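Inosine-uridine nucleoside N-ribohydrolase (Xanthomonas oryzae pv. oryzae, PDB 4KL0) binds a calcium ion and probably hydrolyses N-glycosidic bonds such as those of nucleosides, although its exact role as a bacterial effector remains unknown. Local coordinates at residues Glu18-Arg23 / Gln53-Leu58; Asp39-Val44 / Leu316-Thr321; Met72-Ala77 / Val94-Asp99; Val256-Leu261 / Ala306-Val311; Leu332-Thr337 / Ala353-Pro358. One frame throughout, in Å; residues are numbered along the deposited sequence.

Interaction 1. Residues Glu18-Arg23 / Gln53-Leu58; sequences ELRLHR and QADGFL
Two arginines of 18-23 converge on Asp-55, and the ring of Phe-57 points its tip at Leu-19 beside them. The Arg-20 chain runs extended from CG to NE. The Arg-20 and Asp-55 side chains cross at about a right angle, and their guanidinium and carboxylate planes are 64° apart. Arg-20 NH2 bonds to Asp-55 OD1 at 2.8 Å, coming from above the carboxylate plane. Arg-20 NE makes a weak bond to Asp-55 OD2, so each carboxylate oxygen meets one guanidinium nitrogen. Arg-23 is also extended but serves the backbone. Its NE gives a hydrogen bond of 2.8 Å to Asp-55 O, in the carbonyl plane and on a lone pair. Water 1 links Arg-23 NH2 to Asp-55 OD1. Arg-20 CG lies over one face of the Arg-23 guanidinium, offset toward its rim. Phe-57 CZ comes within 3.5 Å of Leu-19 CG, while Leu-19 O sits at the ring edge. Gly-56, with positive phi, closes helix 41-54 in a Schellman motif between Asp-55 and Phe-57. Asp-55 OD2 is also held by Gln-51. Leu-19 and Phe-57 both pack on Leu-52 of helix 41-54, and Leu-19 also meets helix 327-333. The contact thus joins the end of helix 10-20 to the turn between helix 41-54 and strand 58-65.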
# COMPACT_ATOMS: atom_id res chain seq x y z
N GLU A 18 1.87 -2.11 23.27
CA GLU A 18 0.79 -3.07 23.15
C GLU A 18 0.91 -3.97 21.92
O GLU A 18 0.68 -5.18 21.98
CB GLU A 18 -0.57 -2.34 23.16
CG GLU A 18 -1.75 -3.30 23.00
CD GLU A 18 -3.11 -2.59 22.80
OE1 GLU A 18 -3.16 -1.32 22.73
OE2 GLU A 18 -4.14 -3.33 22.74
N LEU A 19 1.25 -3.39 20.78
CA LEU A 19 1.43 -4.23 19.60
C LEU A 19 2.57 -5.22 19.85
O LEU A 19 2.50 -6.38 19.42
CB LEU A 19 1.76 -3.37 18.38
CG LEU A 19 2.19 -4.17 17.15
CD1 LEU A 19 1.12 -5.14 16.62
CD2 LEU A 19 2.65 -3.23 16.06
N ARG A 20 3.60 -4.76 20.54
CA ARG A 20 4.79 -5.58 20.74
C ARG A 20 4.51 -6.84 21.58
O ARG A 20 5.29 -7.79 21.54
CB ARG A 20 5.94 -4.75 21.32
CG ARG A 20 6.78 -4.04 20.21
CD ARG A 20 7.47 -2.83 20.70
NE ARG A 20 8.48 -2.38 19.75
CZ ARG A 20 9.39 -1.46 20.06
NH1 ARG A 20 9.37 -0.90 21.27
NH2 ARG A 20 10.31 -1.10 19.18
N LEU A 21 3.42 -6.87 22.33
CA LEU A 21 3.07 -8.11 23.04
C LEU A 21 2.68 -9.25 22.10
O LEU A 21 2.63 -10.42 22.53
CB LEU A 21 1.91 -7.86 24.02
CG LEU A 21 2.21 -6.83 25.10
CD1 LEU A 21 0.89 -6.37 25.75
CD2 LEU A 21 3.20 -7.42 26.13
N HIS A 22 2.42 -8.92 20.82
CA HIS A 22 1.84 -9.86 19.91
C HIS A 22 2.81 -10.22 18.81
O HIS A 22 2.35 -10.64 17.72
CB HIS A 22 0.59 -9.24 19.25
CG HIS A 22 -0.57 -9.00 20.17
ND1 HIS A 22 -0.49 -8.19 21.28
CD2 HIS A 22 -1.84 -9.46 20.13
CE1 HIS A 22 -1.66 -8.17 21.90
NE2 HIS A 22 -2.50 -8.93 21.21
N ARG A 23 4.11 -10.04 19.04
CA ARG A 23 5.12 -10.39 18.03
C ARG A 23 4.98 -11.86 17.75
O ARG A 23 4.78 -12.65 18.69
CB ARG A 23 6.58 -10.15 18.48
CG ARG A 23 7.01 -8.73 18.71
CD ARG A 23 8.50 -8.74 19.02
NE ARG A 23 9.07 -7.41 19.08
CZ ARG A 23 9.22 -6.69 20.19
NH1 ARG A 23 8.81 -7.16 21.35
NH2 ARG A 23 9.79 -5.49 20.14
N GLN A 53 9.38 -4.47 10.49
CA GLN A 53 10.53 -5.36 10.33
C GLN A 53 11.45 -5.23 11.53
O GLN A 53 11.90 -6.25 12.09
CB GLN A 53 11.30 -5.00 9.04
CG GLN A 53 12.46 -5.93 8.77
CD GLN A 53 12.79 -6.04 7.31
OE1 GLN A 53 11.89 -5.95 6.44
NE2 GLN A 53 14.10 -6.17 7.00
N ALA A 54 11.77 -4.00 11.92
CA ALA A 54 12.63 -3.81 13.10
C ALA A 54 12.07 -4.52 14.32
O ALA A 54 12.83 -5.04 15.16
CB ALA A 54 12.82 -2.31 13.40
N ASP A 55 10.75 -4.58 14.44
CA ASP A 55 10.11 -5.26 15.57
C ASP A 55 9.78 -6.75 15.39
O ASP A 55 9.17 -7.36 16.29
CB ASP A 55 8.86 -4.50 16.05
CG ASP A 55 9.20 -3.16 16.70
OD1 ASP A 55 10.41 -2.97 17.08
OD2 ASP A 55 8.28 -2.30 16.84
N GLY A 56 10.15 -7.33 14.25
CA GLY A 56 10.05 -8.77 14.08
C GLY A 56 8.70 -9.29 13.61
O GLY A 56 8.42 -10.50 13.74
N PHE A 57 7.87 -8.41 13.04
CA PHE A 57 6.58 -8.88 12.49
C PHE A 57 6.70 -9.41 11.08
O PHE A 57 5.99 -10.33 10.68
CB PHE A 57 5.56 -7.73 12.54
CG PHE A 57 5.04 -7.45 13.91
CD1 PHE A 57 3.89 -8.06 14.37
CD2 PHE A 57 5.76 -6.64 14.79
CE1 PHE A 57 3.44 -7.84 15.65
CE2 PHE A 57 5.32 -6.39 16.07
CZ PHE A 57 4.14 -7.00 16.51
N LEU A 58 7.58 -8.79 10.30
CA LEU A 58 7.72 -9.15 8.91
C LEU A 58 9.15 -8.96 8.48
O LEU A 58 9.95 -8.30 9.18
CB LEU A 58 6.80 -8.30 8.04
CG LEU A 58 7.05 -6.78 7.96
CD1 LEU A 58 8.13 -6.49 6.99
CD2 LEU A 58 5.79 -6.03 7.49
O HOH W 1 12.02 -5.26 18.28

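Interaction 2. Residues Asp39-Val44 / Leu316-Thr321; sequences DPDDVV and LYDPLT. With CA (calcium ion), chain B.
The tight part of this contact is the carboxylate of Asp-41, set against the first turn of helix 317-325. Asp-41 OD2 accepts a nearly straight bond from Asp-318 N, 3.1 Å long at 169°, through its anti lone pair. Tyr-317 N adds a weak bond to the same oxygen, which also lies at the edge of the tyrosine ring. The planes of the Asp-41 carboxylate and the Tyr-317 ring are 16° apart. Next to this, Val-44 CG1 packs on Pro-319 CG at 3.6 Å. The apolar contact loosens toward Leu-316, whose CD2 is 4.2 Å from Val-44 CG2.

The other side is looser and is filled by the calcium ion and its waters. Asp-42 binds it with both oxygens, unevenly, OD2 at 2.5 Å and OD1 at 2.8 Å from the metal. Asp-318 binds through OD2 alone, 2.4 Å away. Their carboxylate planes are 79° apart. Waters 2, 3 and 4 are also ligands, and Asp-35 and Ile-151 O complete the site. Water 2 donates to Asp-39 OD2 and water 3 to Asp-318 OD1. Thr-34 OG1 is hydrogen-bonded to Asp-42 OD1. Asp-41 is second shell: it fixes the backbone of Asp-318. The cation probably offsets the crowding of negative charge and keeps its ligand carboxylates ionised.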
# COMPACT_ATOMS: atom_id res chain seq x y z
N ASP A 39 1.21 9.02 -5.43
CA ASP A 39 0.53 9.55 -4.24
C ASP A 39 1.41 9.17 -3.03
O ASP A 39 2.43 8.52 -3.22
CB ASP A 39 -0.91 9.03 -4.14
CG ASP A 39 -1.03 7.49 -4.04
OD1 ASP A 39 -0.12 6.81 -3.52
OD2 ASP A 39 -2.10 7.00 -4.50
N PRO A 40 1.05 9.54 -1.79
CA PRO A 40 1.94 9.16 -0.68
C PRO A 40 1.86 7.74 -0.19
O PRO A 40 2.77 7.30 0.51
CB PRO A 40 1.45 10.06 0.50
CG PRO A 40 0.44 11.05 -0.12
CD PRO A 40 -0.07 10.40 -1.37
N ASP A 41 0.80 7.03 -0.56
CA ASP A 41 0.39 5.79 0.14
C ASP A 41 1.45 4.71 0.18
O ASP A 41 1.68 4.10 1.23
CB ASP A 41 -0.76 5.19 -0.60
CG ASP A 41 -2.02 5.76 -0.20
OD1 ASP A 41 -2.32 6.93 -0.62
OD2 ASP A 41 -2.75 5.02 0.50
N ASP A 42 2.04 4.39 -0.97
CA ASP A 42 2.98 3.28 -0.99
C ASP A 42 4.18 3.58 -0.12
O ASP A 42 4.69 2.68 0.57
CB ASP A 42 3.39 2.94 -2.44
CG ASP A 42 2.19 2.57 -3.31
OD1 ASP A 42 2.08 1.38 -3.62
OD2 ASP A 42 1.35 3.48 -3.66
N VAL A 43 4.66 4.83 -0.17
CA VAL A 43 5.85 5.16 0.62
C VAL A 43 5.56 5.22 2.12
O VAL A 43 6.43 4.82 2.90
CB VAL A 43 6.52 6.41 0.09
CG1 VAL A 43 7.64 6.89 1.06
CG2 VAL A 43 7.12 6.05 -1.31
N VAL A 44 4.35 5.62 2.52
CA VAL A 44 3.97 5.47 3.92
C VAL A 44 4.00 3.99 4.30
O VAL A 44 4.47 3.62 5.41
CB VAL A 44 2.56 6.06 4.21
CG1 VAL A 44 2.27 5.90 5.74
CG2 VAL A 44 2.54 7.56 3.80
N LEU A 316 -5.18 6.71 4.29
CA LEU A 316 -3.98 5.84 4.15
C LEU A 316 -4.37 4.40 3.72
O LEU A 316 -4.35 3.44 4.50
CB LEU A 316 -3.16 5.79 5.46
CG LEU A 316 -2.47 7.11 5.82
CD1 LEU A 316 -1.73 7.07 7.21
CD2 LEU A 316 -1.56 7.57 4.63
N TYR A 317 -4.67 4.22 2.44
CA TYR A 317 -5.23 2.95 2.03
C TYR A 317 -4.22 1.84 2.11
O TYR A 317 -4.47 0.77 2.62
CB TYR A 317 -5.69 3.02 0.56
CG TYR A 317 -6.59 4.19 0.25
CD1 TYR A 317 -7.94 4.13 0.51
CD2 TYR A 317 -6.07 5.35 -0.33
CE1 TYR A 317 -8.79 5.21 0.21
CE2 TYR A 317 -6.88 6.44 -0.62
CZ TYR A 317 -8.23 6.35 -0.35
OH TYR A 317 -9.06 7.43 -0.65
N ASP A 318 -3.04 2.10 1.59
CA ASP A 318 -2.06 1.04 1.51
C ASP A 318 -1.45 0.65 2.88
O ASP A 318 -1.22 -0.55 3.14
CB ASP A 318 -0.97 1.42 0.50
CG ASP A 318 -1.48 1.46 -0.91
OD1 ASP A 318 -2.61 1.01 -1.20
OD2 ASP A 318 -0.76 1.93 -1.82
N PRO A 319 -1.17 1.62 3.75
CA PRO A 319 -0.66 1.22 5.06
C PRO A 319 -1.67 0.39 5.81
O PRO A 319 -1.27 -0.57 6.46
CB PRO A 319 -0.51 2.56 5.77
CG PRO A 319 -0.12 3.48 4.69
CD PRO A 319 -1.00 3.07 3.51
N LEU A 320 -2.95 0.71 5.70
CA LEU A 320 -3.94 -0.11 6.37
C LEU A 320 -3.98 -1.51 5.79
O LEU A 320 -4.26 -2.47 6.51
CB LEU A 320 -5.33 0.53 6.26
CG LEU A 320 -5.45 1.75 7.17
CD1 LEU A 320 -6.72 2.58 6.76
CD2 LEU A 320 -5.59 1.32 8.64
N THR A 321 -3.75 -1.65 4.49
CA THR A 321 -3.73 -2.99 3.86
C THR A 321 -2.63 -3.84 4.46
O THR A 321 -2.84 -5.01 4.77
CB THR A 321 -3.57 -2.83 2.33
OG1 THR A 321 -4.67 -2.04 1.86
CG2 THR A 321 -3.58 -4.15 1.62
CA CA B . -0.60 2.02 -4.20
O HOH W 2 -1.71 4.23 -3.91
O HOH W 3 -3.19 1.57 -3.60
O HOH W 4 -2.15 2.23 -6.27

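Interaction 3. Residues Met72-Ala77 / Val94-Asp99; sequences MRSQRA and VARGQD
The guanidinium of Arg-73 carries Gln-98 O over the centre of one face, 3.4 Å above the plane. Its edges meet Asp-99 and Gly-97. Asp-99 OD1 takes both end nitrogens, Arg-73 NH2 at 2.8 Å and Arg-73 NH1 at 3.1 Å. This is an end-on grip on one oxygen, with the two planes 86° apart. Arg-73 NE bonds to Gly-97 O at 2.8 Å, from above the carbonyl plane. The chain bends at chi3 (-54°) to bring the group there, and Gly-68 O takes a further bond from NH1. Arg-96 NH2 donates to Ser-74 OG at 2.9 Å, the oxygen lying somewhat out of the guanidinium plane. Farther along the helix, Ala-77 CB rests on Val-94 CG1. Helix and strand segments run nearly antiparallel, 168° apart, with axes 7.7 Å from each other. The arrangement belongs to the beta-alpha-beta crossover of strand 58-65, helix 70-86 and strand 93-96, a unit of the Rossmann-like fold.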
# COMPACT_ATOMS: atom_id res chain seq x y z
N MET A 72 8.86 4.02 -17.01
CA MET A 72 8.19 4.59 -15.81
C MET A 72 8.31 3.63 -14.65
O MET A 72 8.56 4.06 -13.48
CB MET A 72 6.72 4.86 -16.09
CG MET A 72 5.92 5.47 -14.91
SD MET A 72 6.68 7.05 -14.17
CE MET A 72 6.39 8.17 -15.44
N ARG A 73 8.05 2.34 -14.91
CA ARG A 73 8.15 1.34 -13.84
C ARG A 73 9.55 1.33 -13.28
O ARG A 73 9.78 1.20 -12.08
CB ARG A 73 7.70 -0.05 -14.32
CG ARG A 73 6.26 -0.05 -14.74
CD ARG A 73 5.79 -1.53 -14.95
NE ARG A 73 6.65 -2.31 -15.88
CZ ARG A 73 6.51 -2.35 -17.21
NH1 ARG A 73 5.61 -1.60 -17.84
NH2 ARG A 73 7.32 -3.13 -17.91
N SER A 74 10.54 1.56 -14.13
CA SER A 74 11.91 1.64 -13.58
C SER A 74 12.13 2.86 -12.71
O SER A 74 12.78 2.76 -11.66
CB SER A 74 12.95 1.60 -14.71
OG SER A 74 13.01 0.26 -15.27
N GLN A 75 11.55 4.01 -13.09
CA GLN A 75 11.68 5.21 -12.26
C GLN A 75 11.03 4.95 -10.88
O GLN A 75 11.58 5.31 -9.86
CB GLN A 75 11.04 6.45 -12.92
CG GLN A 75 11.56 6.79 -14.31
CD GLN A 75 13.07 6.78 -14.34
OE1 GLN A 75 13.74 7.40 -13.49
NE2 GLN A 75 13.64 6.02 -15.30
N ARG A 76 9.86 4.32 -10.87
CA ARG A 76 9.21 4.01 -9.61
C ARG A 76 10.04 3.04 -8.79
O ARG A 76 10.15 3.22 -7.59
CB ARG A 76 7.80 3.45 -9.86
CG ARG A 76 6.85 4.40 -10.52
CD ARG A 76 5.40 3.81 -10.50
NE ARG A 76 4.56 4.47 -11.49
CZ ARG A 76 4.11 5.71 -11.41
NH1 ARG A 76 4.41 6.50 -10.33
NH2 ARG A 76 3.34 6.19 -12.39
N ALA A 77 10.64 2.03 -9.44
CA ALA A 77 11.43 1.06 -8.72
C ALA A 77 12.69 1.71 -8.13
O ALA A 77 13.08 1.41 -7.02
CB ALA A 77 11.84 -0.10 -9.68
N VAL A 94 14.41 -4.94 -5.09
CA VAL A 94 13.40 -4.25 -5.86
C VAL A 94 13.56 -4.56 -7.34
O VAL A 94 14.68 -4.40 -7.95
CB VAL A 94 13.46 -2.74 -5.64
CG1 VAL A 94 12.37 -2.03 -6.40
CG2 VAL A 94 13.40 -2.40 -4.14
N ALA A 95 12.44 -4.91 -7.97
CA ALA A 95 12.45 -5.24 -9.39
C ALA A 95 11.31 -4.51 -10.15
O ALA A 95 10.21 -4.32 -9.58
CB ALA A 95 12.30 -6.73 -9.55
N ARG A 96 11.55 -4.11 -11.40
CA ARG A 96 10.52 -3.59 -12.27
C ARG A 96 9.59 -4.74 -12.73
O ARG A 96 10.07 -5.78 -13.21
CB ARG A 96 11.22 -3.02 -13.52
CG ARG A 96 10.34 -2.87 -14.71
CD ARG A 96 11.01 -2.18 -15.87
NE ARG A 96 11.55 -3.04 -16.89
CZ ARG A 96 12.42 -2.60 -17.79
NH1 ARG A 96 12.89 -3.41 -18.73
NH2 ARG A 96 12.81 -1.31 -17.74
N GLY A 97 8.27 -4.53 -12.68
CA GLY A 97 7.32 -5.49 -13.18
C GLY A 97 7.24 -5.51 -14.70
O GLY A 97 7.94 -4.76 -15.39
N GLN A 98 6.41 -6.39 -15.23
CA GLN A 98 6.29 -6.54 -16.68
C GLN A 98 5.25 -5.62 -17.38
O GLN A 98 4.41 -4.95 -16.74
CB GLN A 98 5.99 -8.00 -17.00
CG GLN A 98 4.55 -8.37 -16.68
CD GLN A 98 4.19 -9.81 -17.05
OE1 GLN A 98 3.32 -10.04 -17.91
NE2 GLN A 98 4.83 -10.76 -16.38
N ASP A 99 5.29 -5.57 -18.71
CA ASP A 99 4.38 -4.76 -19.46
C ASP A 99 2.93 -5.22 -19.31
O ASP A 99 2.64 -6.40 -19.14
CB ASP A 99 4.74 -4.85 -20.94
CG ASP A 99 5.89 -3.92 -21.34
OD1 ASP A 99 6.29 -3.01 -20.55
OD2 ASP A 99 6.39 -4.09 -22.49

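Interaction 4. Residues Val256-Leu261 / Ala306-Val311; sequences VQKNAL and AIWPQV
Lys-258 lays its aliphatic chain across one face of the Trp-308 indole. The chain is extended throughout, with CG anti to the backbone N (chi1 -177°), and the lysine and tryptophan side chains cross at about a right angle. Its CG stands 3.9 Å above the ring plane, over the centre. Further out, CD makes a CH-pi contact with the five-membered ring, 4.0 Å from that centroid and 15° off the normal. CE continues over the pyrrole side, near Trp-308 CD1, and CB lies over the benzene side, near CZ2. Four methylene carbons therefore cover the indole from one side to the other.

Leu-261, one turn on, comes at the edge instead. Its CD2 is in the ring plane, 3.9 Å from Trp-308 CZ3. The same methyl meets Val-311 CG2 tip to tip at 3.8 Å, so it sits between the tryptophan edge and the valine. Gln-257 adds only its CG, 4.2 Å from Trp-308 CH2.

Trp-308 begins a short 3-10 segment after helix 304-307, and its ring reaches over to helix 248-269. Pro-236 of helix 236-243 also touches both Trp-308 and Val-311. The contact itself is apolar. The indole N-H is satisfied elsewhere, by Glu-240 OE2, and that bond probably helps fix the ring rotation. Lysine therefore contributes here through its methylene chain, by dispersion and CH-pi contact.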
# COMPACT_ATOMS: atom_id res chain seq x y z
N VAL A 256 4.88 15.60 -0.58
CA VAL A 256 3.98 15.06 -1.62
C VAL A 256 2.50 15.19 -1.24
O VAL A 256 1.63 15.52 -2.08
CB VAL A 256 4.34 13.59 -2.02
CG1 VAL A 256 5.67 13.55 -2.57
CG2 VAL A 256 4.20 12.69 -0.88
N GLN A 257 2.17 14.93 0.02
CA GLN A 257 0.78 15.05 0.40
C GLN A 257 0.33 16.51 0.34
O GLN A 257 -0.73 16.85 -0.18
CB GLN A 257 0.51 14.43 1.76
CG GLN A 257 -0.91 14.70 2.22
CD GLN A 257 -1.95 13.95 1.44
OE1 GLN A 257 -2.28 12.79 1.76
NE2 GLN A 257 -2.46 14.58 0.39
N LYS A 258 1.18 17.39 0.87
CA LYS A 258 0.74 18.78 0.90
C LYS A 258 0.63 19.32 -0.53
O LYS A 258 -0.36 19.99 -0.83
CB LYS A 258 1.67 19.59 1.83
CG LYS A 258 1.29 21.03 2.01
CD LYS A 258 2.28 21.66 2.96
CE LYS A 258 2.05 23.15 2.98
NZ LYS A 258 3.20 23.79 3.69
N ASN A 259 1.58 19.03 -1.41
CA ASN A 259 1.51 19.58 -2.77
C ASN A 259 0.37 18.96 -3.59
O ASN A 259 -0.34 19.68 -4.33
CB ASN A 259 2.89 19.58 -3.45
CG ASN A 259 3.94 20.40 -2.67
OD1 ASN A 259 3.63 21.49 -2.13
ND2 ASN A 259 5.19 19.88 -2.62
N ALA A 260 0.15 17.63 -3.48
CA ALA A 260 -1.01 17.00 -4.13
C ALA A 260 -2.31 17.70 -3.73
O ALA A 260 -3.21 17.99 -4.57
CB ALA A 260 -1.07 15.49 -3.76
N LEU A 261 -2.45 18.01 -2.45
CA LEU A 261 -3.68 18.57 -1.97
C LEU A 261 -3.82 20.05 -2.44
O LEU A 261 -4.93 20.51 -2.78
CB LEU A 261 -3.73 18.47 -0.47
CG LEU A 261 -5.16 18.66 -0.03
CD1 LEU A 261 -6.08 17.54 -0.61
CD2 LEU A 261 -5.22 18.72 1.49
N ALA A 306 -4.10 28.83 3.86
CA ALA A 306 -5.20 28.94 4.81
C ALA A 306 -6.12 27.74 4.84
O ALA A 306 -6.96 27.62 5.73
CB ALA A 306 -6.00 30.26 4.60
N ILE A 307 -5.96 26.83 3.86
CA ILE A 307 -6.75 25.59 3.81
C ILE A 307 -6.06 24.38 4.53
O ILE A 307 -6.72 23.63 5.28
CB ILE A 307 -7.05 25.21 2.35
CG1 ILE A 307 -8.02 26.24 1.74
CG2 ILE A 307 -7.65 23.81 2.30
CD1 ILE A 307 -9.41 26.17 2.37
N TRP A 308 -4.77 24.21 4.27
CA TRP A 308 -3.94 23.16 4.93
C TRP A 308 -4.30 23.01 6.40
O TRP A 308 -4.68 21.90 6.85
CB TRP A 308 -2.45 23.42 4.72
CG TRP A 308 -1.49 22.29 5.20
CD1 TRP A 308 -0.39 22.43 6.01
CD2 TRP A 308 -1.55 20.88 4.85
NE1 TRP A 308 0.23 21.21 6.20
CE2 TRP A 308 -0.46 20.24 5.49
CE3 TRP A 308 -2.42 20.10 4.06
CZ2 TRP A 308 -0.22 18.86 5.37
CZ3 TRP A 308 -2.18 18.73 3.94
CH2 TRP A 308 -1.09 18.13 4.59
N PRO A 309 -4.28 24.13 7.18
CA PRO A 309 -4.67 23.99 8.60
C PRO A 309 -6.09 23.49 8.86
O PRO A 309 -6.40 22.93 9.91
CB PRO A 309 -4.53 25.43 9.15
CG PRO A 309 -3.56 26.10 8.25
CD PRO A 309 -3.83 25.50 6.87
N GLN A 310 -7.02 23.72 7.95
CA GLN A 310 -8.36 23.22 8.25
C GLN A 310 -8.56 21.73 7.92
O GLN A 310 -9.57 21.08 8.32
CB GLN A 310 -9.40 24.02 7.48
CG GLN A 310 -9.60 25.44 8.00
CD GLN A 310 -10.78 26.04 7.31
OE1 GLN A 310 -11.87 25.46 7.33
NE2 GLN A 310 -10.55 27.12 6.58
N VAL A 311 -7.63 21.18 7.15
CA VAL A 311 -7.81 19.79 6.74
C VAL A 311 -7.62 18.91 7.96
O VAL A 311 -6.69 19.14 8.75
CB VAL A 311 -6.82 19.41 5.63
CG1 VAL A 311 -6.81 17.88 5.45
CG2 VAL A 311 -7.21 20.13 4.34

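Interaction 5. Residues Leu332-Thr337 / Ala353-Pro358; sequences LLFQPT and AEVVRP
A single beta bridge, Phe-334 with Val-355, joins the residue just after helix 327-333 to the loop that leads into helix 358-372. The two pieces run nearly antiparallel, 162° apart. Gln-335 N donates to Glu-354 O at 3.0 Å, an almost straight bond of 165°. Leu-333 O accepts from Val-356 N at 3.0 Å and, in a weak bond, from Arg-357 N, so one carbonyl holds two successive amides. Phe-334 and Val-355 lie side by side and point the same way. Val-355 CG2 is at the ring edge, 3.9 Å from Phe-334 CE1, and Leu-333 CB covers one face. Phe-334 also packs on Leu-320, Leu-323 and Ala-324 of helix 317-325. Beyond the bridge, Val-356 CG1 rests on Gln-335 CB. Glu-354 bends at chi2 (73°), which turns its carboxylate toward Thr-337. Glu-354 OE1 is held by Gly-351 N. Thr-337 OG1 donates to Glu-354 OE2 over 2.6 Å, on the anti lone pair.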
# COMPACT_ATOMS: atom_id res chain seq x y z
N LEU A 332 -5.49 -6.52 16.35
CA LEU A 332 -5.63 -5.30 17.10
C LEU A 332 -6.73 -4.38 16.54
O LEU A 332 -7.41 -3.69 17.31
CB LEU A 332 -4.30 -4.57 17.06
CG LEU A 332 -3.71 -3.92 18.30
CD1 LEU A 332 -3.61 -4.94 19.41
CD2 LEU A 332 -2.34 -3.32 17.95
N LEU A 333 -6.89 -4.34 15.21
CA LEU A 333 -7.65 -3.25 14.61
C LEU A 333 -8.90 -3.69 13.87
O LEU A 333 -9.83 -2.88 13.71
CB LEU A 333 -6.76 -2.47 13.61
CG LEU A 333 -5.44 -1.90 14.14
CD1 LEU A 333 -4.70 -1.28 12.96
CD2 LEU A 333 -5.65 -0.85 15.24
N PHE A 334 -8.92 -4.92 13.38
CA PHE A 334 -9.92 -5.33 12.39
C PHE A 334 -10.68 -6.59 12.76
O PHE A 334 -10.20 -7.48 13.46
CB PHE A 334 -9.29 -5.59 11.02
CG PHE A 334 -8.41 -4.49 10.52
CD1 PHE A 334 -8.92 -3.29 10.10
CD2 PHE A 334 -7.02 -4.71 10.38
CE1 PHE A 334 -8.07 -2.29 9.65
CE2 PHE A 334 -6.19 -3.74 9.86
CZ PHE A 334 -6.69 -2.53 9.52
N GLN A 335 -11.90 -6.67 12.23
CA GLN A 335 -12.69 -7.88 12.32
C GLN A 335 -13.23 -8.15 10.91
O GLN A 335 -14.38 -7.79 10.62
CB GLN A 335 -13.84 -7.61 13.28
CG GLN A 335 -14.70 -8.77 13.63
CD GLN A 335 -15.86 -8.32 14.55
OE1 GLN A 335 -15.64 -7.66 15.58
NE2 GLN A 335 -17.11 -8.65 14.14
N PRO A 336 -12.40 -8.75 10.03
CA PRO A 336 -12.77 -8.99 8.63
C PRO A 336 -14.05 -9.81 8.53
O PRO A 336 -14.32 -10.67 9.38
CB PRO A 336 -11.59 -9.82 8.09
CG PRO A 336 -10.41 -9.34 8.94
CD PRO A 336 -11.03 -9.20 10.33
N THR A 337 -14.84 -9.54 7.50
CA THR A 337 -16.10 -10.29 7.29
C THR A 337 -15.94 -11.36 6.21
O THR A 337 -15.47 -11.08 5.10
CB THR A 337 -17.25 -9.27 6.92
OG1 THR A 337 -17.45 -8.35 8.01
CG2 THR A 337 -18.56 -10.00 6.54
N ALA A 353 -17.17 -1.12 8.41
CA ALA A 353 -17.71 -1.78 9.63
C ALA A 353 -16.65 -2.66 10.30
O ALA A 353 -16.63 -2.88 11.52
CB ALA A 353 -18.92 -2.62 9.27
N GLU A 354 -15.74 -3.12 9.47
CA GLU A 354 -14.72 -4.06 9.88
C GLU A 354 -13.50 -3.37 10.50
O GLU A 354 -12.66 -4.05 11.07
CB GLU A 354 -14.27 -4.90 8.67
CG GLU A 354 -15.30 -5.90 8.15
CD GLU A 354 -16.47 -5.23 7.39
OE1 GLU A 354 -16.32 -4.14 6.76
OE2 GLU A 354 -17.57 -5.81 7.44
N VAL A 355 -13.34 -2.07 10.33
CA VAL A 355 -12.35 -1.33 11.09
C VAL A 355 -12.95 -0.99 12.44
O VAL A 355 -13.64 0.00 12.57
CB VAL A 355 -11.93 -0.02 10.38
CG1 VAL A 355 -10.80 0.69 11.17
CG2 VAL A 355 -11.44 -0.36 8.95
N VAL A 356 -12.68 -1.83 13.44
CA VAL A 356 -13.38 -1.71 14.73
C VAL A 356 -12.69 -0.76 15.73
O VAL A 356 -13.33 -0.23 16.67
CB VAL A 356 -13.66 -3.10 15.31
CG1 VAL A 356 -14.63 -3.87 14.38
CG2 VAL A 356 -12.37 -3.87 15.52
N ARG A 357 -11.41 -0.50 15.49
CA ARG A 357 -10.66 0.45 16.32
C ARG A 357 -9.96 1.55 15.52
O ARG A 357 -8.73 1.60 15.50
CB ARG A 357 -9.62 -0.28 17.21
CG ARG A 357 -10.14 -1.48 18.05
CD ARG A 357 -11.01 -1.03 19.23
NE ARG A 357 -11.49 -2.16 20.04
CZ ARG A 357 -12.78 -2.41 20.32
NH1 ARG A 357 -13.74 -1.60 19.85
NH2 ARG A 357 -13.12 -3.46 21.07
N PRO A 358 -10.74 2.48 14.92
CA PRO A 358 -10.10 3.47 14.05
C PRO A 358 -9.20 4.47 14.75
O PRO A 358 -8.23 4.90 14.10
CB PRO A 358 -11.30 4.17 13.38
CG PRO A 358 -12.41 3.97 14.32
CD PRO A 358 -12.19 2.70 15.05

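How the interactions relate
From the N terminus, interaction 1 closes first, bringing the end of helix 10-20 to the end of helix 41-54. Interaction 2 opens from the start of that same helix, before interaction 1 has closed, so the two cross. Interaction 2 spans 271 residues and closes at helix 317-325, in the middle of the fold. Interaction 3, at the edge of the sheet, and interaction 4, among outer helices, both lie within that span. Interaction 4 touches interaction 2, where Pro-40 packs on Val-256 and Gln-257. Interaction 5 follows in series and ties the exit of helix 327-333 to the loop before helix 358-372. It touches interaction 2 through Leu-320 and Phe-334, and interaction 1 through Leu-332.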